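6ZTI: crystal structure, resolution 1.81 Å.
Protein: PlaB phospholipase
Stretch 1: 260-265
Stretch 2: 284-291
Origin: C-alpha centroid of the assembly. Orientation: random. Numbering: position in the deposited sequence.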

# COMPACT_ATOMS: atom_id res chain seq x y z
N VAL B 260 37.94 -17.69 5.56
CA VAL B 260 37.93 -16.33 5.03
C VAL B 260 39.29 -16.13 4.36
O VAL B 260 40.32 -16.05 5.04
CB VAL B 260 37.67 -15.29 6.13
CG1 VAL B 260 37.67 -13.89 5.56
CG2 VAL B 260 36.33 -15.57 6.85
N LEU B 261 39.30 -16.08 3.08
CA LEU B 261 40.51 -15.98 2.28
C LEU B 261 40.95 -14.52 2.12
O LEU B 261 40.11 -13.62 2.11
CB LEU B 261 40.29 -16.58 0.90
CG LEU B 261 39.80 -18.03 0.87
CD1 LEU B 261 39.72 -18.54 -0.59
CD2 LEU B 261 40.72 -18.92 1.70
N PRO B 262 42.25 -14.27 1.96
CA PRO B 262 42.74 -12.89 1.92
C PRO B 262 42.60 -12.22 0.56
O PRO B 262 42.88 -12.81 -0.49
CB PRO B 262 44.23 -13.04 2.28
CG PRO B 262 44.59 -14.37 1.70
CD PRO B 262 43.36 -15.24 1.96
N GLY B 263 42.19 -10.95 0.60
CA GLY B 263 42.30 -10.05 -0.53
C GLY B 263 41.25 -10.21 -1.60
O GLY B 263 41.46 -9.79 -2.74
N LEU B 264 40.10 -10.78 -1.26
CA LEU B 264 39.12 -11.20 -2.25
C LEU B 264 37.76 -10.56 -1.98
O LEU B 264 37.28 -10.56 -0.84
CB LEU B 264 39.00 -12.72 -2.24
CG LEU B 264 40.25 -13.52 -2.65
CD1 LEU B 264 39.93 -14.99 -2.57
CD2 LEU B 264 40.70 -13.16 -4.05
N SER B 265 37.15 -10.01 -3.04
CA SER B 265 35.84 -9.39 -2.98
C SER B 265 34.81 -10.33 -3.60
O SER B 265 35.12 -11.46 -3.96
CB SER B 265 35.84 -8.04 -3.70
OG SER B 265 36.06 -8.22 -5.10
N THR B 284 48.83 -19.14 -7.74
CA THR B 284 49.06 -18.30 -6.58
C THR B 284 47.77 -17.68 -6.05
O THR B 284 47.82 -16.80 -5.19
CB THR B 284 50.05 -17.19 -6.91
OG1 THR B 284 49.65 -16.55 -8.13
CG2 THR B 284 51.44 -17.77 -7.09
N HIS B 285 46.64 -18.10 -6.57
CA HIS B 285 45.36 -17.50 -6.24
C HIS B 285 44.76 -18.24 -5.05
O HIS B 285 44.61 -19.46 -5.12
CB HIS B 285 44.42 -17.58 -7.43
CG HIS B 285 43.26 -16.65 -7.34
ND1 HIS B 285 42.26 -16.80 -6.41
CD2 HIS B 285 42.93 -15.55 -8.07
CE1 HIS B 285 41.37 -15.83 -6.57
NE2 HIS B 285 41.75 -15.07 -7.57
N PRO B 286 44.40 -17.55 -3.96
CA PRO B 286 43.89 -18.30 -2.79
C PRO B 286 42.69 -19.17 -3.12
O PRO B 286 42.64 -20.31 -2.64
CB PRO B 286 43.52 -17.19 -1.79
CG PRO B 286 44.30 -16.01 -2.22
CD PRO B 286 44.44 -16.10 -3.71
N THR B 287 41.73 -18.67 -3.90
CA THR B 287 40.55 -19.47 -4.21
C THR B 287 40.93 -20.77 -4.90
O THR B 287 40.48 -21.85 -4.51
CB THR B 287 39.58 -18.68 -5.09
OG1 THR B 287 39.31 -17.40 -4.50
CG2 THR B 287 38.27 -19.44 -5.27
N ALA B 288 41.75 -20.68 -5.95
CA ALA B 288 42.12 -21.86 -6.71
C ALA B 288 42.88 -22.85 -5.84
O ALA B 288 42.63 -24.06 -5.89
CB ALA B 288 42.96 -21.45 -7.92
N ILE B 289 43.82 -22.35 -5.03
CA ILE B 289 44.64 -23.22 -4.19
C ILE B 289 43.78 -23.96 -3.19
O ILE B 289 43.99 -25.16 -2.95
CB ILE B 289 45.74 -22.40 -3.50
CG1 ILE B 289 46.82 -21.97 -4.51
CG2 ILE B 289 46.36 -23.20 -2.35
CD1 ILE B 289 47.63 -20.77 -4.07
N TRP B 290 42.81 -23.28 -2.58
CA TRP B 290 42.03 -23.95 -1.54
C TRP B 290 40.90 -24.78 -2.12
O TRP B 290 40.49 -25.76 -1.49
CB TRP B 290 41.51 -22.92 -0.54
CG TRP B 290 42.62 -22.50 0.36
CD1 TRP B 290 43.30 -21.32 0.32
CD2 TRP B 290 43.22 -23.27 1.40
NE1 TRP B 290 44.28 -21.31 1.29
CE2 TRP B 290 44.25 -22.50 1.96
CE3 TRP B 290 42.98 -24.55 1.92
CZ2 TRP B 290 45.04 -22.95 3.02
CZ3 TRP B 290 43.76 -25.00 2.96
CH2 TRP B 290 44.78 -24.20 3.50
N ILE B 291 40.40 -24.44 -3.32
CA ILE B 291 39.45 -25.32 -3.99
C ILE B 291 40.09 -26.67 -4.28
O ILE B 291 39.46 -27.72 -4.10
CB ILE B 291 38.92 -24.68 -5.29
CG1 ILE B 291 37.84 -23.66 -4.95
CG2 ILE B 291 38.36 -25.74 -6.24
CD1 ILE B 291 37.33 -22.86 -6.11

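The segment 260-265 leaves a β-strand and passes over the first turn of the helix that begins at Pro286. No hydrogen bond crosses between the two stretches; the contact is one of van der Waals packing, modest in extent, with 262 Å² buried in total. Val260, still within the strand, takes no part; its side chain is out of reach of the other stretch.

Leu261 is the centre of the contact. Its CA-to-CB bond points toward the helix, and with chi1 in m and chi2 in t its two methyl groups reach different parts of it. CD1 rests against the backbone of the first turn, 4.0 Å from Pro286 C and 3.8 Å from Thr287 CA, while CD2 approaches Trp290 CD1 at 3.8 Å, meeting the indole ring obliquely. A branched aliphatic side chain suits this buried site because it can touch successive turns of the helix at once: Pro286 and Trp290 are one turn apart and joined by the backbone hydrogen bond from Trp290 N to Pro286 O (3.0 Å).

Pro262, more exposed, adds a smaller contact. The two pyrrolidine rings meet through aliphatic atoms, Pro262 CD lying 4.2 Å from Pro286 CB, and the carbonyl O of Pro262 comes within 3.9 Å of Pro286 CG. Pro286 is well placed in the first turn of the helix, where its lack of an amide hydrogen costs no helical hydrogen bond, and its compact ring offers an apolar surface to Leu261, Pro262 and Leu264 alike.

Gly263 makes no contact. Its positive phi of 79° is a conformation that glycine adopts readily, and the chain continues from it to Leu264, whose CA-to-CB bond again points toward the helix stretch.

Leu264, also m,t and buried, packs at the helix N-terminus. CD1 sits 4.3 Å from Pro286 CB and only 3.1 Å from Thr287 OG1, a close van der Waals approach to a hydroxyl whose hydrogen bonding is satisfied elsewhere in the structure. CD2 lies 3.7 Å from His285 CE1, obliquely to the imidazole. That ring is anchored as the N-cap: His285 ND1 accepts from Thr287 N at 3.2 Å, with an N-H...acceptor angle of 137°, and NE2 is hydrogen-bonded elsewhere in the structure. Histidine thus caps the Thr287 amide through ND1 while its ring carbon CE1 packs against leucine. Ser265 then makes no contact, its side chain out of reach of the other stretch.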